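PDB 5FA9: peptide methionine sulfoxide reductase MsrA from Treponema denticola ATCC 35405, which probably repairs oxidised proteins by reducing methionine sulfoxide back to methionine, with MsrA and MsrB sections fused in one chain. Local coordinates for residues Leu65-Phe73 / Met103-Val111; Glu207-Pro218 / Tyr304-Lys312. The protein carries 2 engineered substitutions. All coordinates share one frame; numbering follows the deposited sequence.

Contact 1 pairs helix 65-74 with helix 104-115 in the N-terminal MsrA section, where both pack on strand 95-98 of the mixed sheet. Contact 2 comes later along the chain and joins strand 208-212 of the three-stranded antiparallel sheet, with the turn after it, to the 304-312 segment near the C-terminus. Their centres lie about 17 Å apart, yet they touch: Gln66 and Phe110 of contact 1 pack on Pro309, and Gln66 and Glu67 pack on Tyr310. Segment 304-312 is thus wedged between the MsrB strand and the MsrA helix pair, consistent with a part in holding the two sections side by side.

Contact 1 of 2, residues Leu65-Phe73 / Met103-Val111; sequences LQELLAHYF and MIKEINSFV
Phe110 is the knob of this helix pair, its ring set in a hole formed by Gln66, Leu69, Ala70 and Phe73. With CG anti to the backbone N (chi1 -160°), the ring reaches across to helix 65-73. Leu69 CB lies over one face, 3.9 Å from the centroid of the Phe110 ring, a CH-pi contact, while Leu69 CD1 continues toward Ile107. At the far end of the ring, Phe110 CZ meets the small methyl of Ala70, CB, at 3.9 Å, where little bulk allows the knob to sink close to the backbone. The Phe73 ring lies obliquely to that of Phe110, centroids 6.0 Å apart, and its rim also reaches Val111 CG2. Toward the other end, Leu65 turns CD2 to Met103 CB at 4.0 Å and to Ile107, a leucine methyl set against two side chains that themselves pack on Ile5 of strand 2-8.

The polar edge belongs to Gln66 and Glu106. Bent at chi2 (60°), the glutamine chain folds across so that Gln66 NE2 donates to Glu106 OE1 at 3.1 Å, nearly straight and in the amide plane, using the oxygen's anti lone pair. Amide and carboxylate are almost coplanar. One water bridges them, donating to Gln66 OE1 and Glu106 OE1; another accepts from Gln66 NE2 and donates to the backbone Glu106 O. An amide suits this place because it can donate and accept at once. The helix axes lie 10.6 Å apart and cross at -42°, with a single knob, Phe110, in its hole, where two helices lie on strand 95-98 of the mixed alpha/beta MsrA fold.

Contact 2 of 2, residues Glu207-Pro218 / Tyr304-Lys312; sequences EGIYVDITTGKP and YGDYLPYVK
Strand 208-212, the central strand of the three-stranded antiparallel sheet in the MsrB section, meets the C-terminal segment 304-312 through Ile209 and Val211, with the residues flanking the strand adding to the contact. Ile209 divides its branches between two partners: CG2 touches Val311 CG2 at 3.6 Å, and CD1 reaches Tyr304 CD2 at 3.7 Å. Its CG1 takes the place between the backbone N and the carbonyl carbon (chi1 57°), which carries CD1 toward the tyrosine. Val211 CG2 meets the same ring farther out, near CE2, so branched strand residues line one flank of Tyr304. Tyr304 OH faces Gly216 O, which lies at the ring edge, in its plane; their 2.4 Å separation is implausibly short, so the length of this hydrogen bond is doubtful.

That carbonyl belongs to the hairpin joining strand 208-212 to strand 218-221. Inside the turn, Asp212 OD1 accepts from Thr214 N at 3.0 Å, an Asx turn, and from Thr214 OG1 on the same face of the carboxylate plane. Gly216 suits the turn because its positive phi would press a side chain against the preceding carbonyl. As the second strand begins, Pro218 lays CG over the centre of the Tyr307 ring, 3.5 Å from its centroid and 10° off the normal, a CH-pi contact in which the rigid pyrrolidine offers CG squarely to the face. The same CG sits at the edge of the Tyr304 ring.

At the other end of the strand, Lys312, bent at chi4, brings NZ to 2.7 Å from Glu207 OE1, on the syn side but 27° out of the carboxylate plane, forming a salt bridge. Its bond to Glu207 OE2 is weak. Lys312 also makes a cation-pi contact with Tyr296.

Contact 1 of 2, residues Leu65-Phe73 / Met103-Val111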
loop_
_atom_site.group_PDB
_atom_site.type_symbol
_atom_site.label_atom_id
_atom_site.label_comp_id
_atom_site.label_asym_id
_atom_site.label_seq_id
_atom_site.Cartn_x
_atom_site.Cartn_y
_atom_site.Cartn_z
ATOM N N LEU B 65 -4.463 7.086 -10.180
ATOM C CA LEU B 65 -5.167 6.002 -10.855
ATOM C C LEU B 65 -5.499 6.398 -12.291
ATOM O O LEU B 65 -5.497 5.562 -13.195
ATOM C CB LEU B 65 -6.444 5.633 -10.096
ATOM C CG LEU B 65 -7.302 4.514 -10.690
ATOM C CD1 LEU B 65 -6.498 3.229 -10.822
ATOM C CD2 LEU B 65 -8.550 4.289 -9.850
ATOM N N GLN B 66 -5.778 7.683 -12.488
ATOM C CA GLN B 66 -6.104 8.215 -13.805
ATOM C C GLN B 66 -4.954 8.016 -14.789
ATOM O O GLN B 66 -5.168 7.589 -15.925
ATOM C CB GLN B 66 -6.463 9.702 -13.712
ATOM C CG GLN B 66 -7.872 9.984 -13.193
ATOM C CD GLN B 66 -8.111 9.437 -11.798
ATOM O OE1 GLN B 66 -7.285 9.608 -10.900
ATOM N NE2 GLN B 66 -9.243 8.768 -11.610
ATOM N N GLU B 67 -3.736 8.325 -14.353
ATOM C CA GLU B 67 -2.565 8.156 -15.205
ATOM C C GLU B 67 -2.287 6.679 -15.471
ATOM O O GLU B 67 -1.944 6.299 -16.589
ATOM C CB GLU B 67 -1.333 8.818 -14.582
ATOM C CG GLU B 67 -0.062 8.626 -15.402
ATOM C CD GLU B 67 1.120 9.403 -14.858
ATOM O OE1 GLU B 67 2.248 9.187 -15.352
ATOM O OE2 GLU B 67 0.926 10.230 -13.944
ATOM N N LEU B 68 -2.439 5.852 -14.440
ATOM C CA LEU B 68 -2.216 4.415 -14.572
ATOM C C LEU B 68 -3.164 3.788 -15.588
ATOM O O LEU B 68 -2.764 2.937 -16.381
ATOM C CB LEU B 68 -2.371 3.720 -13.219
ATOM C CG LEU B 68 -1.237 3.918 -12.215
ATOM C CD1 LEU B 68 -1.495 3.096 -10.967
ATOM C CD2 LEU B 68 0.101 3.545 -12.834
ATOM N N LEU B 69 -4.423 4.214 -15.560
ATOM C CA LEU B 69 -5.407 3.718 -16.512
ATOM C C LEU B 69 -5.139 4.295 -17.897
ATOM O O LEU B 69 -5.446 3.669 -18.910
ATOM C CB LEU B 69 -6.825 4.057 -16.050
ATOM C CG LEU B 69 -7.291 3.320 -14.792
ATOM C CD1 LEU B 69 -8.722 3.695 -14.441
ATOM C CD2 LEU B 69 -7.153 1.815 -14.973
ATOM N N ALA B 70 -4.566 5.494 -17.931
ATOM C CA ALA B 70 -4.172 6.115 -19.190
ATOM C C ALA B 70 -3.048 5.314 -19.841
ATOM O O ALA B 70 -3.071 5.062 -21.045
ATOM C CB ALA B 70 -3.746 7.558 -18.969
ATOM N N HIS B 71 -2.063 4.921 -19.037
ATOM C CA HIS B 71 -0.982 4.060 -19.506
ATOM C C HIS B 71 -1.529 2.721 -19.982
ATOM O O HIS B 71 -1.089 2.185 -21.000
ATOM C CB HIS B 71 0.057 3.829 -18.404
ATOM C CG HIS B 71 0.958 5.000 -18.163
ATOM N ND1 HIS B 71 1.932 5.387 -19.059
ATOM C CD2 HIS B 71 1.043 5.860 -17.121
ATOM C CE1 HIS B 71 2.572 6.440 -18.582
ATOM N NE2 HIS B 71 2.052 6.747 -17.407
ATOM N N TYR B 72 -2.484 2.186 -19.230
ATOM C CA TYR B 72 -3.076 0.889 -19.532
ATOM C C TYR B 72 -3.749 0.875 -20.901
ATOM O O TYR B 72 -3.505 -0.022 -21.710
ATOM C CB TYR B 72 -4.082 0.502 -18.445
ATOM C CG TYR B 72 -4.889 -0.735 -18.764
ATOM C CD1 TYR B 72 -4.298 -1.992 -18.764
ATOM C CD2 TYR B 72 -6.245 -0.648 -19.050
ATOM C CE1 TYR B 72 -5.032 -3.126 -19.054
ATOM C CE2 TYR B 72 -6.988 -1.777 -19.336
ATOM C CZ TYR B 72 -6.376 -3.013 -19.338
ATOM O OH TYR B 72 -7.111 -4.141 -19.626
ATOM N N PHE B 73 -4.588 1.872 -21.160
ATOM C CA PHE B 73 -5.291 1.968 -22.436
ATOM C C PHE B 73 -4.334 2.292 -23.580
ATOM O O PHE B 73 -4.638 2.038 -24.746
ATOM C CB PHE B 73 -6.398 3.021 -22.361
ATOM C CG PHE B 73 -7.696 2.498 -21.813
ATOM C CD1 PHE B 73 -7.958 2.540 -20.453
ATOM C CD2 PHE B 73 -8.654 1.960 -22.658
ATOM C CE1 PHE B 73 -9.152 2.057 -19.947
ATOM C CE2 PHE B 73 -9.850 1.478 -22.159
ATOM C CZ PHE B 73 -10.099 1.525 -20.801
ATOM N N MET B 103 -12.554 2.731 -5.782
ATOM C CA MET B 103 -12.030 2.956 -7.125
ATOM C C MET B 103 -13.075 2.720 -8.211
ATOM O O MET B 103 -12.868 3.101 -9.364
ATOM C CB MET B 103 -10.823 2.052 -7.387
ATOM C CG MET B 103 -9.634 2.299 -6.479
ATOM S SD MET B 103 -8.230 1.264 -6.938
ATOM C CE MET B 103 -7.000 1.813 -5.757
ATOM N N ILE B 104 -14.190 2.095 -7.841
ATOM C CA ILE B 104 -15.199 1.661 -8.807
ATOM C C ILE B 104 -15.693 2.790 -9.709
ATOM O O ILE B 104 -15.713 2.650 -10.932
ATOM C CB ILE B 104 -16.416 1.030 -8.099
ATOM C CG1 ILE B 104 -15.985 -0.192 -7.288
ATOM C CG2 ILE B 104 -17.475 0.631 -9.113
ATOM C CD1 ILE B 104 -17.120 -0.862 -6.545
ATOM N N LYS B 105 -16.080 3.910 -9.107
ATOM C CA LYS B 105 -16.619 5.024 -9.877
ATOM C C LYS B 105 -15.537 5.705 -10.712
ATOM O O LYS B 105 -15.820 6.243 -11.782
ATOM C CB LYS B 105 -17.298 6.034 -8.951
ATOM C CG LYS B 105 -18.714 6.385 -9.382
ATOM C CD LYS B 105 -19.695 6.279 -8.226
ATOM C CE LYS B 105 -21.129 6.205 -8.732
ATOM N NZ LYS B 105 -22.018 5.472 -7.787
ATOM N N GLU B 106 -14.302 5.678 -10.223
ATOM C CA GLU B 106 -13.179 6.228 -10.975
ATOM C C GLU B 106 -12.876 5.370 -12.199
ATOM O O GLU B 106 -12.658 5.890 -13.295
ATOM C CB GLU B 106 -11.934 6.342 -10.092
ATOM C CG GLU B 106 -12.021 7.416 -9.020
ATOM C CD GLU B 106 -10.760 7.502 -8.181
ATOM O OE1 GLU B 106 -9.680 7.761 -8.753
ATOM O OE2 GLU B 106 -10.847 7.311 -6.949
ATOM N N ILE B 107 -12.862 4.055 -12.004
ATOM C CA ILE B 107 -12.601 3.119 -13.093
ATOM C C ILE B 107 -13.693 3.187 -14.157
ATOM O O ILE B 107 -13.401 3.265 -15.350
ATOM C CB ILE B 107 -12.485 1.671 -12.577
ATOM C CG1 ILE B 107 -11.303 1.543 -11.614
ATOM C CG2 ILE B 107 -12.322 0.703 -13.737
ATOM C CD1 ILE B 107 -11.219 0.196 -10.927
ATOM N N ASN B 108 -14.949 3.163 -13.720
ATOM C CA ASN B 108 -16.081 3.221 -14.640
ATOM C C ASN B 108 -16.113 4.514 -15.446
ATOM O O ASN B 108 -16.384 4.498 -16.646
ATOM C CB ASN B 108 -17.399 3.058 -13.880
ATOM C CG ASN B 108 -17.594 1.654 -13.344
ATOM O OD1 ASN B 108 -17.126 0.681 -13.934
ATOM N ND2 ASN B 108 -18.295 1.542 -12.223
ATOM N N SER B 109 -15.833 5.631 -14.781
ATOM C CA SER B 109 -15.814 6.933 -15.438
ATOM C C SER B 109 -14.734 7.012 -16.511
ATOM O O SER B 109 -14.936 7.621 -17.562
ATOM C CB SER B 109 -15.605 8.049 -14.412
ATOM O OG SER B 109 -16.674 8.096 -13.485
ATOM N N PHE B 110 -13.588 6.393 -16.245
ATOM C CA PHE B 110 -12.469 6.443 -17.179
ATOM C C PHE B 110 -12.743 5.594 -18.417
ATOM O O PHE B 110 -12.342 5.953 -19.524
ATOM C CB PHE B 110 -11.176 5.985 -16.500
ATOM C CG PHE B 110 -9.929 6.446 -17.202
ATOM C CD1 PHE B 110 -9.369 5.691 -18.220
ATOM C CD2 PHE B 110 -9.322 7.640 -16.848
ATOM C CE1 PHE B 110 -8.223 6.115 -18.869
ATOM C CE2 PHE B 110 -8.177 8.071 -17.492
ATOM C CZ PHE B 110 -7.626 7.308 -18.504
ATOM N N VAL B 111 -13.423 4.467 -18.227
ATOM C CA VAL B 111 -13.797 3.606 -19.345
ATOM C C VAL B 111 -14.794 4.322 -20.251
ATOM O O VAL B 111 -14.678 4.276 -21.477
ATOM C CB VAL B 111 -14.399 2.273 -18.860
ATOM C CG1 VAL B 111 -14.894 1.450 -20.040
ATOM C CG2 VAL B 111 -13.371 1.490 -18.057
HETATM O O HOH W 1 -11.227 8.309 -13.446
HETATM O O HOH W 2 -7.407 9.361 -7.889
#

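Contact 2 of 2, residues Glu207-Pro218 / Tyr304-Lys312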
loop_
_atom_site.group_PDB
_atom_site.type_symbol
_atom_site.label_atom_id
_atom_site.label_comp_id
_atom_site.label_asym_id
_atom_site.label_seq_id
_atom_site.Cartn_x
_atom_site.Cartn_y
_atom_site.Cartn_z
ATOM N N GLU B 207 -12.478 24.841 -11.196
ATOM C CA GLU B 207 -12.107 23.549 -11.763
ATOM C C GLU B 207 -11.442 23.707 -13.122
ATOM O O GLU B 207 -11.924 24.443 -13.983
ATOM C CB GLU B 207 -13.330 22.641 -11.885
ATOM C CG GLU B 207 -13.961 22.267 -10.557
ATOM C CD GLU B 207 -15.126 21.313 -10.719
ATOM O OE1 GLU B 207 -14.945 20.104 -10.461
ATOM O OE2 GLU B 207 -16.221 21.770 -11.109
ATOM N N GLY B 208 -10.329 23.006 -13.305
ATOM C CA GLY B 208 -9.569 23.077 -14.537
ATOM C C GLY B 208 -8.132 22.650 -14.314
ATOM O O GLY B 208 -7.789 22.132 -13.253
ATOM N N ILE B 209 -7.290 22.864 -15.318
ATOM C CA ILE B 209 -5.882 22.507 -15.212
ATOM C C ILE B 209 -4.989 23.743 -15.242
ATOM O O ILE B 209 -5.362 24.781 -15.789
ATOM C CB ILE B 209 -5.449 21.553 -16.343
ATOM C CG1 ILE B 209 -5.727 22.180 -17.710
ATOM C CG2 ILE B 209 -6.163 20.221 -16.215
ATOM C CD1 ILE B 209 -5.217 21.356 -18.874
ATOM N N TYR B 210 -3.808 23.618 -14.649
ATOM C CA TYR B 210 -2.817 24.682 -14.695
ATOM C C TYR B 210 -1.713 24.284 -15.660
ATOM O O TYR B 210 -1.081 23.238 -15.511
ATOM C CB TYR B 210 -2.261 24.974 -13.301
ATOM C CG TYR B 210 -3.298 25.550 -12.363
ATOM C CD1 TYR B 210 -4.147 24.722 -11.640
ATOM C CD2 TYR B 210 -3.438 26.923 -12.213
ATOM C CE1 TYR B 210 -5.100 25.245 -10.788
ATOM C CE2 TYR B 210 -4.388 27.456 -11.363
ATOM C CZ TYR B 210 -5.216 26.613 -10.654
ATOM O OH TYR B 210 -6.162 27.139 -9.808
ATOM N N VAL B 211 -1.494 25.134 -16.654
ATOM C CA VAL B 211 -0.618 24.811 -17.767
ATOM C C VAL B 211 0.671 25.636 -17.742
ATOM O O VAL B 211 0.694 26.748 -17.214
ATOM C CB VAL B 211 -1.388 25.027 -19.102
ATOM C CG1 VAL B 211 -0.669 25.997 -20.033
ATOM C CG2 VAL B 211 -1.675 23.697 -19.781
ATOM N N ASP B 212 1.744 25.073 -18.296
ATOM C CA ASP B 212 3.007 25.792 -18.436
ATOM C C ASP B 212 2.795 27.021 -19.313
ATOM O O ASP B 212 2.389 26.908 -20.469
ATOM C CB ASP B 212 4.086 24.881 -19.032
ATOM C CG ASP B 212 5.488 25.470 -18.918
ATOM O OD1 ASP B 212 5.624 26.702 -18.763
ATOM O OD2 ASP B 212 6.462 24.692 -18.993
ATOM N N ILE B 213 3.085 28.195 -18.761
ATOM C CA ILE B 213 2.845 29.451 -19.460
ATOM C C ILE B 213 3.782 29.637 -20.657
ATOM O O ILE B 213 3.556 30.504 -21.501
ATOM C CB ILE B 213 2.992 30.654 -18.498
ATOM C CG1 ILE B 213 2.248 31.878 -19.037
ATOM C CG2 ILE B 213 4.461 30.957 -18.229
ATOM C CD1 ILE B 213 1.908 32.898 -17.975
ATOM N N THR B 214 4.824 28.814 -20.736
ATOM C CA THR B 214 5.804 28.936 -21.811
ATOM C C THR B 214 5.635 27.887 -22.911
ATOM O O THR B 214 6.070 28.099 -24.042
ATOM C CB THR B 214 7.244 28.839 -21.269
ATOM O OG1 THR B 214 7.484 27.520 -20.764
ATOM C CG2 THR B 214 7.467 29.856 -20.159
ATOM N N THR B 215 5.010 26.759 -22.584
ATOM C CA THR B 215 4.891 25.662 -23.544
ATOM C C THR B 215 3.450 25.212 -23.766
ATOM O O THR B 215 3.115 24.688 -24.828
ATOM C CB THR B 215 5.716 24.437 -23.103
ATOM O OG1 THR B 215 5.144 23.872 -21.917
ATOM C CG2 THR B 215 7.158 24.832 -22.830
ATOM N N GLY B 216 2.600 25.414 -22.765
ATOM C CA GLY B 216 1.210 25.014 -22.871
ATOM C C GLY B 216 0.940 23.605 -22.373
ATOM O O GLY B 216 -0.182 23.111 -22.473
ATOM N N LYS B 217 1.973 22.948 -21.856
ATOM C CA LYS B 217 1.832 21.598 -21.317
ATOM C C LYS B 217 1.252 21.619 -19.903
ATOM O O LYS B 217 1.712 22.382 -19.054
ATOM C CB LYS B 217 3.183 20.880 -21.323
ATOM C CG LYS B 217 3.142 19.463 -20.774
ATOM C CD LYS B 217 4.464 18.749 -20.997
ATOM C CE LYS B 217 4.559 17.483 -20.163
ATOM N NZ LYS B 217 5.874 16.805 -20.336
ATOM N N PRO B 218 0.233 20.780 -19.649
ATOM C CA PRO B 218 -0.401 20.670 -18.329
ATOM C C PRO B 218 0.589 20.279 -17.234
ATOM O O PRO B 218 1.400 19.375 -17.433
ATOM C CB PRO B 218 -1.447 19.570 -18.536
ATOM C CG PRO B 218 -1.754 19.620 -19.991
ATOM C CD PRO B 218 -0.449 19.945 -20.654
ATOM N N TYR B 304 -7.393 20.134 -24.789
ATOM C CA TYR B 304 -6.951 19.416 -23.596
ATOM C C TYR B 304 -7.970 18.374 -23.142
ATOM O O TYR B 304 -8.159 18.157 -21.945
ATOM C CB TYR B 304 -6.666 20.403 -22.463
ATOM C CG TYR B 304 -5.485 21.307 -22.738
ATOM C CD1 TYR B 304 -5.655 22.522 -23.390
ATOM C CD2 TYR B 304 -4.201 20.941 -22.357
ATOM C CE1 TYR B 304 -4.579 23.349 -23.650
ATOM C CE2 TYR B 304 -3.119 21.764 -22.611
ATOM C CZ TYR B 304 -3.314 22.967 -23.257
ATOM O OH TYR B 304 -2.242 23.790 -23.514
ATOM N N GLY B 305 -8.616 17.726 -24.107
ATOM C CA GLY B 305 -9.630 16.727 -23.817
ATOM C C GLY B 305 -9.101 15.492 -23.111
ATOM O O GLY B 305 -9.842 14.810 -22.402
ATOM N N ASP B 306 -7.821 15.199 -23.302
ATOM C CA ASP B 306 -7.214 14.007 -22.719
ATOM C C ASP B 306 -6.955 14.154 -21.221
ATOM O O ASP B 306 -6.666 13.172 -20.537
ATOM C CB ASP B 306 -5.903 13.676 -23.435
ATOM C CG ASP B 306 -6.122 13.183 -24.851
ATOM O OD1 ASP B 306 -7.279 12.872 -25.201
ATOM O OD2 ASP B 306 -5.136 13.107 -25.615
ATOM N N TYR B 307 -7.065 15.378 -20.714
ATOM C CA TYR B 307 -6.710 15.663 -19.328
ATOM C C TYR B 307 -7.927 15.871 -18.429
ATOM O O TYR B 307 -7.789 16.247 -17.264
ATOM C CB TYR B 307 -5.800 16.892 -19.264
ATOM C CG TYR B 307 -4.507 16.728 -20.029
ATOM C CD1 TYR B 307 -3.395 16.145 -19.434
ATOM C CD2 TYR B 307 -4.400 17.147 -21.349
ATOM C CE1 TYR B 307 -2.212 15.989 -20.130
ATOM C CE2 TYR B 307 -3.220 16.995 -22.053
ATOM C CZ TYR B 307 -2.130 16.416 -21.439
ATOM O OH TYR B 307 -0.952 16.264 -22.136
ATOM N N LEU B 308 -9.116 15.629 -18.971
ATOM C CA LEU B 308 -10.354 15.779 -18.207
ATOM C C LEU B 308 -10.442 14.906 -16.941
ATOM O O LEU B 308 -10.875 15.397 -15.898
ATOM C CB LEU B 308 -11.565 15.500 -19.107
ATOM C CG LEU B 308 -11.760 16.422 -20.312
ATOM C CD1 LEU B 308 -12.975 15.997 -21.123
ATOM C CD2 LEU B 308 -11.885 17.872 -19.874
ATOM N N PRO B 309 -10.042 13.617 -17.015
ATOM C CA PRO B 309 -10.168 12.804 -15.796
ATOM C C PRO B 309 -9.301 13.271 -14.626
ATOM O O PRO B 309 -9.601 12.931 -13.482
ATOM C CB PRO B 309 -9.725 11.413 -16.260
ATOM C CG PRO B 309 -10.000 11.400 -17.714
ATOM C CD PRO B 309 -9.665 12.783 -18.172
ATOM N N TYR B 310 -8.247 14.035 -14.901
ATOM C CA TYR B 310 -7.388 14.541 -13.836
ATOM C C TYR B 310 -8.092 15.637 -13.040
ATOM O O TYR B 310 -7.733 15.914 -11.896
ATOM C CB TYR B 310 -6.068 15.062 -14.406
ATOM C CG TYR B 310 -5.219 13.985 -15.043
ATOM C CD1 TYR B 310 -4.594 13.017 -14.267
ATOM C CD2 TYR B 310 -5.041 13.936 -16.419
ATOM C CE1 TYR B 310 -3.819 12.029 -14.843
ATOM C CE2 TYR B 310 -4.265 12.952 -17.005
ATOM C CZ TYR B 310 -3.657 12.002 -16.212
ATOM O OH TYR B 310 -2.886 11.020 -16.793
ATOM N N VAL B 311 -9.097 16.254 -13.653
ATOM C CA VAL B 311 -9.904 17.263 -12.977
ATOM C C VAL B 311 -11.121 16.614 -12.328
ATOM O O VAL B 311 -11.430 16.874 -11.165
ATOM C CB VAL B 311 -10.368 18.365 -13.945
ATOM C CG1 VAL B 311 -11.148 19.435 -13.195
ATOM C CG2 VAL B 311 -9.176 18.975 -14.662
ATOM N N LYS B 312 -11.807 15.769 -13.090
ATOM C CA LYS B 312 -12.983 15.064 -12.594
ATOM C C LYS B 312 -12.838 13.556 -12.778
ATOM O O LYS B 312 -13.285 13.005 -13.784
ATOM C CB LYS B 312 -14.246 15.555 -13.306
ATOM C CG LYS B 312 -14.608 17.002 -13.024
ATOM C CD LYS B 312 -15.883 17.392 -13.754
ATOM C CE LYS B 312 -16.263 18.837 -13.478
ATOM N NZ LYS B 312 -16.839 19.002 -12.116
#